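Local atomic coordinates of Endonuclease/exonuclease/phosphatase domain-containing protein (Enterococcus faecalis, PDB entry 3L1W), a protein that is of unproven function but probably acts as a nuclease or phosphatase of the endonuclease/exonuclease/phosphatase family, perhaps as a 3'-5' RNA exonuclease. Residues P125-N130 against D154-Y159; A85-Y90 against A112-F117; P160-G165 against K220-Q225. One frame throughout, in Å; residues are numbered along the deposited sequence.

Contact 1: residues P125-N130 against D154-Y159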
loop_
_atom_site.group_PDB
_atom_site.type_symbol
_atom_site.label_atom_id
_atom_site.label_comp_id
_atom_site.label_asym_id
_atom_site.label_seq_id
_atom_site.Cartn_x
_atom_site.Cartn_y
_atom_site.Cartn_z
ATOM N N PRO A 125 -13.189 18.771 -17.275
ATOM C CA PRO A 125 -12.140 19.117 -16.314
ATOM C C PRO A 125 -12.611 18.946 -14.877
ATOM O O PRO A 125 -13.816 18.907 -14.609
ATOM C CB PRO A 125 -11.899 20.610 -16.579
ATOM C CG PRO A 125 -12.588 20.919 -17.862
ATOM C CD PRO A 125 -13.724 19.961 -17.951
ATOM N N PHE A 126 -11.657 18.842 -13.961
ATOM C CA PHE A 126 -11.956 18.916 -12.536
ATOM C C PHE A 126 -10.937 19.805 -11.832
ATOM O O PHE A 126 -9.814 19.994 -12.318
ATOM C CB PHE A 126 -12.005 17.529 -11.893
ATOM C CG PHE A 126 -10.696 16.788 -11.929
ATOM C CD1 PHE A 126 -10.324 16.065 -13.056
ATOM C CD2 PHE A 126 -9.842 16.802 -10.837
ATOM C CE1 PHE A 126 -9.121 15.373 -13.091
ATOM C CE2 PHE A 126 -8.638 16.113 -10.857
ATOM C CZ PHE A 126 -8.271 15.397 -11.992
ATOM N N LEU A 127 -11.341 20.349 -10.690
ATOM C CA LEU A 127 -10.501 21.264 -9.928
ATOM C C LEU A 127 -9.856 20.571 -8.732
ATOM O O LEU A 127 -10.528 19.846 -7.989
ATOM C CB LEU A 127 -11.347 22.449 -9.442
ATOM C CG LEU A 127 -10.655 23.481 -8.560
ATOM C CD1 LEU A 127 -9.543 24.184 -9.317
ATOM C CD2 LEU A 127 -11.681 24.497 -8.058
ATOM N N VAL A 128 -8.550 20.784 -8.557
ATOM C CA VAL A 128 -7.845 20.322 -7.350
ATOM C C VAL A 128 -7.349 21.535 -6.562
ATOM O O VAL A 128 -6.714 22.424 -7.129
ATOM C CB VAL A 128 -6.646 19.445 -7.709
ATOM C CG1 VAL A 128 -5.858 19.067 -6.444
ATOM C CG2 VAL A 128 -7.099 18.195 -8.459
ATOM N N ILE A 129 -7.641 21.575 -5.262
ATOM C CA ILE A 129 -7.197 22.672 -4.403
ATOM C C ILE A 129 -6.365 22.088 -3.268
ATOM O O ILE A 129 -6.859 21.283 -2.493
ATOM C CB ILE A 129 -8.388 23.437 -3.781
ATOM C CG1 ILE A 129 -9.361 23.925 -4.868
ATOM C CG2 ILE A 129 -7.887 24.605 -2.942
ATOM C CD1 ILE A 129 -10.680 24.484 -4.311
ATOM N N ASN A 130 -5.102 22.497 -3.192
ATOM C CA ASN A 130 -4.167 22.031 -2.169
ATOM C C ASN A 130 -4.268 22.951 -0.960
ATOM O O ASN A 130 -3.932 24.133 -1.046
ATOM C CB ASN A 130 -2.743 22.042 -2.727
ATOM C CG ASN A 130 -1.739 21.379 -1.797
ATOM O OD1 ASN A 130 -1.979 21.253 -0.600
ATOM N ND2 ASN A 130 -0.602 20.968 -2.350
ATOM N N ASP A 154 -16.192 30.691 -8.286
ATOM C CA ASP A 154 -16.657 30.388 -9.638
ATOM C C ASP A 154 -16.208 29.014 -10.147
ATOM O O ASP A 154 -16.997 28.277 -10.754
ATOM C CB ASP A 154 -16.209 31.481 -10.615
ATOM C CG ASP A 154 -14.689 31.607 -10.705
ATOM O OD1 ASP A 154 -13.983 31.239 -9.736
ATOM O OD2 ASP A 154 -14.201 32.082 -11.754
ATOM N N LYS A 155 -14.942 28.675 -9.912
ATOM C CA LYS A 155 -14.401 27.400 -10.366
ATOM C C LYS A 155 -15.018 26.232 -9.617
ATOM O O LYS A 155 -15.341 25.199 -10.207
ATOM C CB LYS A 155 -12.885 27.350 -10.164
ATOM C CG LYS A 155 -12.076 28.263 -11.057
ATOM C CD LYS A 155 -10.592 27.915 -10.946
ATOM C CE LYS A 155 -9.717 29.103 -11.277
ATOM N NZ LYS A 155 -9.957 29.600 -12.659
ATOM N N ILE A 156 -15.151 26.385 -8.304
ATOM C CA ILE A 156 -15.774 25.350 -7.486
ATOM C C ILE A 156 -17.215 25.082 -7.920
ATOM O O ILE A 156 -17.659 23.938 -7.965
ATOM C CB ILE A 156 -15.740 25.729 -5.998
ATOM C CG1 ILE A 156 -14.300 25.696 -5.487
ATOM C CG2 ILE A 156 -16.564 24.764 -5.184
ATOM C CD1 ILE A 156 -14.144 26.351 -4.123
ATOM N N ALA A 157 -17.939 26.139 -8.252
ATOM C CA ALA A 157 -19.320 25.996 -8.682
ATOM C C ALA A 157 -19.414 25.278 -10.025
ATOM O O ALA A 157 -20.368 24.545 -10.284
ATOM C CB ALA A 157 -19.982 27.368 -8.762
ATOM N N GLN A 158 -18.411 25.487 -10.868
ATOM C CA GLN A 158 -18.439 25.013 -12.247
ATOM C C GLN A 158 -17.949 23.570 -12.407
ATOM O O GLN A 158 -18.440 22.833 -13.265
ATOM C CB GLN A 158 -17.599 25.954 -13.122
ATOM C CG GLN A 158 -17.634 25.645 -14.613
ATOM C CD GLN A 158 -16.916 26.707 -15.433
ATOM O OE1 GLN A 158 -16.767 26.580 -16.653
ATOM N NE2 GLN A 158 -16.464 27.765 -14.761
ATOM N N TYR A 159 -16.980 23.163 -11.587
ATOM C CA TYR A 159 -16.340 21.862 -11.769
ATOM C C TYR A 159 -16.444 20.930 -10.559
ATOM O O TYR A 159 -16.494 21.384 -9.415
ATOM C CB TYR A 159 -14.839 22.034 -12.072
ATOM C CG TYR A 159 -14.512 22.958 -13.221
ATOM C CD1 TYR A 159 -14.718 22.564 -14.535
ATOM C CD2 TYR A 159 -13.972 24.216 -12.991
ATOM C CE1 TYR A 159 -14.415 23.411 -15.589
ATOM C CE2 TYR A 159 -13.667 25.069 -14.039
ATOM C CZ TYR A 159 -13.886 24.655 -15.334
ATOM O OH TYR A 159 -13.579 25.491 -16.381
#
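Helix 153-158 lies against the outer face of a beta sheet of the DNase I-like fold, over strand 126-132. The short helix and strand segments run at 132° to each other, with axes 8.4 Å apart. This is alpha/beta layer packing.

The aliphatic contacts are made by branch tips. Leu-127 and Ile-129 both point from the strand to the helix. CG of Leu-127 stands anti to its backbone N (chi1 177°), and its CD2 reaches between two helix residues. Leu-127 CD2 lies 3.7 Å from Lys-155 CB and 3.9 Å from Ile-156 CG1. Two residues on, Ile-129 CD1 meets Ile-156 CD1 tip to tip at 3.9 Å, the chains crossing at about a right angle. Lys-155 gives only its root. Its amine end leads away, and its chain packs on Trp-114 of the next strand. Phe-126 points away from the helix, on the other face of the sheet.

The aromatic contact lies where the helix stops. Tyr-159 is the first residue past it. Its CG is anti to the carbonyl carbon (chi1 -53°). Its CE1 sits 3.8 Å from Pro-125 CG, ring crossing ring obliquely. Tyr-159 CD1 comes 3.8 Å from Pro-125 O, obliquely to the ring. Tyr-159 CB packs by Leu-127 N, and Gln-158 CG lies over one face of the tyrosine ring.

The polar link runs to strand 215-220: the Lys-220 amine meets the helix end, probably balancing its partial negative charge.

The two segments are held by van der Waals packing, mostly of apolar groups, so the contact depends on shape and burial.

Contact 2: residues A85-Y90 against A112-F117. With EDO (1,2-ethanediol), chain K.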
loop_
_atom_site.group_PDB
_atom_site.type_symbol
_atom_site.label_atom_id
_atom_site.label_comp_id
_atom_site.label_asym_id
_atom_site.label_seq_id
_atom_site.Cartn_x
_atom_site.Cartn_y
_atom_site.Cartn_z
ATOM N N ALA A 85 -2.742 18.816 -16.785
ATOM C CA ALA A 85 -3.057 20.108 -16.200
ATOM C C ALA A 85 -3.387 21.068 -17.324
ATOM O O ALA A 85 -2.581 21.256 -18.241
ATOM C CB ALA A 85 -1.892 20.634 -15.385
ATOM N N ILE A 86 -4.570 21.671 -17.265
ATOM C CA ILE A 86 -4.947 22.659 -18.276
ATOM C C ILE A 86 -4.947 24.101 -17.777
ATOM O O ILE A 86 -5.000 25.037 -18.578
ATOM C CB ILE A 86 -6.289 22.315 -18.957
ATOM C CG1 ILE A 86 -7.413 22.204 -17.932
ATOM C CG2 ILE A 86 -6.159 21.006 -19.732
ATOM C CD1 ILE A 86 -8.790 22.042 -18.570
ATOM N N ASP A 87 -4.870 24.280 -16.462
ATOM C CA ASP A 87 -4.729 25.606 -15.861
ATOM C C ASP A 87 -4.196 25.422 -14.446
ATOM O O ASP A 87 -4.418 24.375 -13.825
ATOM C CB ASP A 87 -6.082 26.323 -15.816
ATOM C CG ASP A 87 -5.955 27.831 -15.619
ATOM O OD1 ASP A 87 -4.823 28.363 -15.660
ATOM O OD2 ASP A 87 -7.012 28.489 -15.446
ATOM N N THR A 88 -3.475 26.417 -13.945
ATOM C CA THR A 88 -2.985 26.376 -12.572
ATOM C C THR A 88 -2.841 27.783 -12.011
ATOM O O THR A 88 -2.744 28.762 -12.759
ATOM C CB THR A 88 -1.627 25.662 -12.475
ATOM O OG1 THR A 88 -1.253 25.522 -11.099
ATOM C CG2 THR A 88 -0.557 26.454 -13.210
ATOM N N GLY A 89 -2.822 27.888 -10.689
ATOM C CA GLY A 89 -2.600 29.169 -10.065
ATOM C C GLY A 89 -2.425 29.033 -8.575
ATOM O O GLY A 89 -2.533 27.935 -8.016
ATOM N N TYR A 90 -2.133 30.156 -7.936
ATOM C CA TYR A 90 -2.056 30.197 -6.489
ATOM C C TYR A 90 -2.312 31.602 -5.989
ATOM O O TYR A 90 -2.224 32.578 -6.745
ATOM C CB TYR A 90 -0.703 29.687 -5.995
ATOM C CG TYR A 90 0.488 30.564 -6.320
ATOM C CD1 TYR A 90 1.086 31.342 -5.337
ATOM C CD2 TYR A 90 1.043 30.573 -7.592
ATOM C CE1 TYR A 90 2.189 32.128 -5.617
ATOM C CE2 TYR A 90 2.144 31.362 -7.885
ATOM C CZ TYR A 90 2.712 32.134 -6.891
ATOM O OH TYR A 90 3.808 32.914 -7.167
ATOM N N ALA A 112 -2.780 29.051 -1.166
ATOM C CA ALA A 112 -3.415 27.875 -1.734
ATOM C C ALA A 112 -2.894 27.717 -3.145
ATOM O O ALA A 112 -2.673 28.699 -3.860
ATOM C CB ALA A 112 -4.929 28.008 -1.730
ATOM N N LEU A 113 -2.696 26.464 -3.537
ATOM C CA LEU A 113 -2.220 26.127 -4.870
ATOM C C LEU A 113 -3.312 25.287 -5.507
ATOM O O LEU A 113 -3.774 24.315 -4.911
ATOM C CB LEU A 113 -0.925 25.306 -4.766
ATOM C CG LEU A 113 -0.341 24.714 -6.058
ATOM C CD1 LEU A 113 0.008 25.812 -7.063
ATOM C CD2 LEU A 113 0.871 23.799 -5.790
ATOM N N TRP A 114 -3.735 25.647 -6.714
ATOM C CA TRP A 114 -4.788 24.882 -7.374
ATOM C C TRP A 114 -4.412 24.516 -8.810
ATOM O O TRP A 114 -3.516 25.124 -9.420
ATOM C CB TRP A 114 -6.112 25.665 -7.335
ATOM C CG TRP A 114 -6.019 26.980 -8.059
ATOM C CD1 TRP A 114 -5.678 28.191 -7.527
ATOM C CD2 TRP A 114 -6.253 27.208 -9.455
ATOM N NE1 TRP A 114 -5.681 29.156 -8.507
ATOM C CE2 TRP A 114 -6.035 28.577 -9.697
ATOM C CE3 TRP A 114 -6.620 26.382 -10.522
ATOM C CZ2 TRP A 114 -6.177 29.143 -10.966
ATOM C CZ3 TRP A 114 -6.762 26.942 -11.776
ATOM C CH2 TRP A 114 -6.543 28.311 -11.990
ATOM N N GLY A 115 -5.095 23.506 -9.334
ATOM C CA GLY A 115 -4.934 23.110 -10.722
ATOM C C GLY A 115 -6.250 22.639 -11.301
ATOM O O GLY A 115 -7.059 22.006 -10.609
ATOM N N LEU A 116 -6.476 22.974 -12.566
ATOM C CA LEU A 116 -7.601 22.433 -13.312
ATOM C C LEU A 116 -7.030 21.321 -14.173
ATOM O O LEU A 116 -6.095 21.544 -14.949
ATOM C CB LEU A 116 -8.248 23.518 -14.176
ATOM C CG LEU A 116 -9.594 23.150 -14.804
ATOM C CD1 LEU A 116 -10.662 22.973 -13.721
ATOM C CD2 LEU A 116 -10.017 24.204 -15.821
ATOM N N PHE A 117 -7.574 20.119 -14.007
ATOM C CA PHE A 117 -7.026 18.922 -14.628
ATOM C C PHE A 117 -8.072 18.234 -15.490
ATOM O O PHE A 117 -9.272 18.486 -15.353
ATOM C CB PHE A 117 -6.551 17.934 -13.555
ATOM C CG PHE A 117 -5.314 18.378 -12.816
ATOM C CD1 PHE A 117 -5.412 19.131 -11.655
ATOM C CD2 PHE A 117 -4.052 18.042 -13.291
ATOM C CE1 PHE A 117 -4.271 19.542 -10.977
ATOM C CE2 PHE A 117 -2.907 18.446 -12.616
ATOM C CZ PHE A 117 -3.015 19.188 -11.462
HETATM C C1 EDO K . -7.085 33.428 -8.526
HETATM O O1 EDO K . -8.328 33.079 -9.155
HETATM C C2 EDO K . -6.422 32.158 -8.011
HETATM O O2 EDO K . -5.081 32.029 -8.498
#
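The carbonyl oxygen of Trp-114 is gripped by two bonds. Thr-88 OG1 donates to Trp-114 O at 2.8 Å, in the carbonyl plane. Gly-89 N donates to Trp-114 O at 3.1 Å from above that plane. The threonine hydroxyl gets there because OG1 is anti to its backbone N (chi1 -174°).

Strands 83-92 and 111-119 pair antiparallel at the edge of the sheet. Trp-114 N returns an almost straight bond to Gly-89 O (2.9 Å, 179°). Further along, Leu-116 O takes Ile-86 N at 2.8 Å and, weakly, Asp-87 N. Both residues face Leu-116, so this is a classic beta bulge. Ile-86 CD1 then lies against Leu-116 CD2.

The Trp-114 indole folds over the partner strand. Its CG takes the crowded position between backbone N and carbonyl carbon (chi1 61°). One ring face lies on the backbone of Thr-88 and Gly-89, with Gly-89 N 3.4 Å above the plane and over the ring centre. A side chain at Gly-89 would run into the ring. Asp-87 OD2 stands at the ring edge, 3.5 Å from Trp-114 CH2, the carboxylate plane nearly perpendicular to the indole. On another edge, Trp-114 NE1 donates to O2 of an ethanediol at 2.9 Å.

The indole thus lies with one face on the backbone of the edge strand. Its N-H is satisfied by an ethanediol probably taken from the crystallisation liquor. The Asp-87 carboxylate oxygen lies by the weakly positive C-H rim, probably a favourable electrostatic contact.

Contact 3: residues P160-G165 against K220-Q225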
loop_
_atom_site.group_PDB
_atom_site.type_symbol
_atom_site.label_atom_id
_atom_site.label_comp_id
_atom_site.label_asym_id
_atom_site.label_seq_id
_atom_site.Cartn_x
_atom_site.Cartn_y
_atom_site.Cartn_z
ATOM N N PRO A 160 -16.422 19.612 -10.811
ATOM C CA PRO A 160 -16.207 18.677 -9.707
ATOM C C PRO A 160 -14.888 19.059 -9.056
ATOM O O PRO A 160 -13.935 19.352 -9.779
ATOM C CB PRO A 160 -16.052 17.325 -10.409
ATOM C CG PRO A 160 -16.690 17.507 -11.744
ATOM C CD PRO A 160 -16.450 18.936 -12.119
ATOM N N THR A 161 -14.832 19.068 -7.730
ATOM C CA THR A 161 -13.680 19.642 -7.040
ATOM C C THR A 161 -13.167 18.720 -5.947
ATOM O O THR A 161 -13.967 18.099 -5.231
ATOM C CB THR A 161 -14.035 21.016 -6.426
ATOM O OG1 THR A 161 -14.370 21.935 -7.476
ATOM C CG2 THR A 161 -12.853 21.575 -5.643
ATOM N N LEU A 162 -11.837 18.620 -5.846
ATOM C CA LEU A 162 -11.157 17.874 -4.787
ATOM C C LEU A 162 -10.427 18.899 -3.924
ATOM O O LEU A 162 -9.495 19.567 -4.386
ATOM C CB LEU A 162 -10.144 16.876 -5.367
ATOM C CG LEU A 162 -10.714 15.841 -6.341
ATOM C CD1 LEU A 162 -9.596 15.117 -7.101
ATOM C CD2 LEU A 162 -11.605 14.856 -5.603
ATOM N N LEU A 163 -10.888 19.046 -2.689
ATOM C CA LEU A 163 -10.322 20.000 -1.746
ATOM C C LEU A 163 -9.504 19.183 -0.755
ATOM O O LEU A 163 -10.067 18.489 0.096
ATOM C CB LEU A 163 -11.456 20.748 -1.032
ATOM C CG LEU A 163 -11.101 21.766 0.055
ATOM C CD1 LEU A 163 -10.439 23.011 -0.538
ATOM C CD2 LEU A 163 -12.356 22.169 0.854
HETATM N N MSE A 164 -8.179 19.241 -0.876
HETATM C CA MSE A 164 -7.325 18.248 -0.219
HETATM C C MSE A 164 -6.189 18.896 0.524
HETATM O O MSE A 164 -5.519 19.772 -0.001
HETATM C CB MSE A 164 -6.694 17.323 -1.266
HETATM C CG MSE A 164 -7.622 16.920 -2.373
HETATM SE SE MSE A 164 -6.698 15.847 -3.719
HETATM C CE MSE A 164 -6.401 14.285 -2.643
ATOM N N GLY A 165 -5.934 18.439 1.739
ATOM C CA GLY A 165 -4.728 18.873 2.407
ATOM C C GLY A 165 -4.797 18.866 3.916
ATOM O O GLY A 165 -5.606 18.172 4.532
ATOM N N LYS A 220 -16.518 17.224 -4.044
ATOM C CA LYS A 220 -17.767 17.736 -4.596
ATOM C C LYS A 220 -17.872 17.242 -6.028
ATOM O O LYS A 220 -17.004 17.530 -6.853
ATOM C CB LYS A 220 -17.815 19.268 -4.558
ATOM C CG LYS A 220 -18.942 19.891 -5.400
ATOM C CD LYS A 220 -18.655 21.354 -5.660
ATOM C CE LYS A 220 -19.531 21.936 -6.760
ATOM N NZ LYS A 220 -19.076 21.530 -8.119
ATOM N N GLY A 221 -18.918 16.473 -6.312
ATOM C CA GLY A 221 -19.147 15.957 -7.652
ATOM C C GLY A 221 -18.418 14.659 -7.951
ATOM O O GLY A 221 -18.110 14.367 -9.110
ATOM N N TRP A 222 -18.132 13.880 -6.911
ATOM C CA TRP A 222 -17.411 12.617 -7.067
ATOM C C TRP A 222 -18.087 11.467 -6.347
ATOM O O TRP A 222 -18.681 11.648 -5.289
ATOM C CB TRP A 222 -15.988 12.719 -6.511
ATOM C CG TRP A 222 -15.136 13.731 -7.186
ATOM C CD1 TRP A 222 -14.999 15.045 -6.846
ATOM C CD2 TRP A 222 -14.293 13.517 -8.320
ATOM N NE1 TRP A 222 -14.128 15.666 -7.704
ATOM C CE2 TRP A 222 -13.675 14.748 -8.615
ATOM C CE3 TRP A 222 -14.000 12.404 -9.115
ATOM C CZ2 TRP A 222 -12.781 14.902 -9.675
ATOM C CZ3 TRP A 222 -13.113 12.559 -10.165
ATOM C CH2 TRP A 222 -12.515 13.797 -10.435
ATOM N N GLN A 223 -17.970 10.279 -6.923
ATOM C CA GLN A 223 -18.291 9.052 -6.214
ATOM C C GLN A 223 -17.015 8.566 -5.543
ATOM O O GLN A 223 -15.978 8.463 -6.191
ATOM C CB GLN A 223 -18.784 7.973 -7.175
ATOM C CG GLN A 223 -19.139 6.670 -6.456
ATOM C CD GLN A 223 -19.516 5.541 -7.397
ATOM O OE1 GLN A 223 -19.264 5.604 -8.601
ATOM N NE2 GLN A 223 -20.123 4.494 -6.845
ATOM N N VAL A 224 -17.089 8.267 -4.252
ATOM C CA VAL A 224 -15.928 7.738 -3.537
ATOM C C VAL A 224 -16.016 6.217 -3.397
ATOM O O VAL A 224 -17.030 5.689 -2.930
ATOM C CB VAL A 224 -15.800 8.387 -2.160
ATOM C CG1 VAL A 224 -14.610 7.797 -1.394
ATOM C CG2 VAL A 224 -15.645 9.892 -2.325
ATOM N N GLN A 225 -14.961 5.528 -3.825
ATOM C CA GLN A 225 -14.901 4.063 -3.794
ATOM C C GLN A 225 -14.243 3.528 -2.533
ATOM O O GLN A 225 -14.579 2.437 -2.056
ATOM C CB GLN A 225 -14.133 3.529 -5.002
ATOM C CG GLN A 225 -14.955 3.440 -6.266
ATOM C CD GLN A 225 -15.082 4.769 -6.951
ATOM O OE1 GLN A 225 -16.185 5.301 -7.106
ATOM N NE2 GLN A 225 -13.949 5.328 -7.365
#
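Trp-222 packs against Pro-160 and Leu-162 where the two sheets of the DNase I-like beta sandwich come together. Strand 161-164 belongs to one sheet and strand 222-229 to the other. Lys-220 ends a strand of the first sheet, and Gly-221 carries the chain across.

Leu-162 CD2 lies over one face of the indole. It makes a CH-pi contact, 3.6 Å from the centroid of the five-membered ring and 19° off its normal. The leucine chain crosses the indole at about a right angle. On the other side of the ring plane Pro-160 CB approaches obliquely near the rim, 3.5 Å above the plane. Both Leu-162 and Trp-222 have CG anti to the carbonyl carbon. Phe-126 adds an edge-to-face contact with the same indole.

Beside the indole, Thr-161 and Lys-220 form an antiparallel hydrogen-bonded pair. Both bonds lie in the plane of the accepting carbonyl. Their side chains share the other face of this sheet. There Lys-220 NZ bonds to Ile-156 O and Tyr-159 O, and Thr-161 OG1 also bonds to Tyr-159 O.

Gly-221 has a positive phi of 86° and packs against Pro-160, where a CB would be tight. The turn sets Trp-222 NE1 3.7 Å from Pro-160 CB. The backbone pair is closed by Thr-161 N to Lys-220 O at 2.8 Å and Lys-220 N to Thr-161 O at 2.9 Å.

From the N terminus, contact 2 comes first. It joins 85-90 to 112-117 and closes a loop with 21 residues between. Contact 1 opens after it: from 125-130 the chain passes through helix 138-151 and returns with 154-159. Contact 3 starts at the very next residue and closes the longest excursion, 160-165 to 220-225. The three are in series; none nests or crosses. All reach one mixed sheet, where strands 83-92, 111-119, 126-132, 161-164 and 215-220 lie in that order. Contact 2 pairs its edge, contact 1 lays a helix on it, and contact 3 leads into the second sheet. Contacts 2 and 3 do not touch; contact 1 touches both.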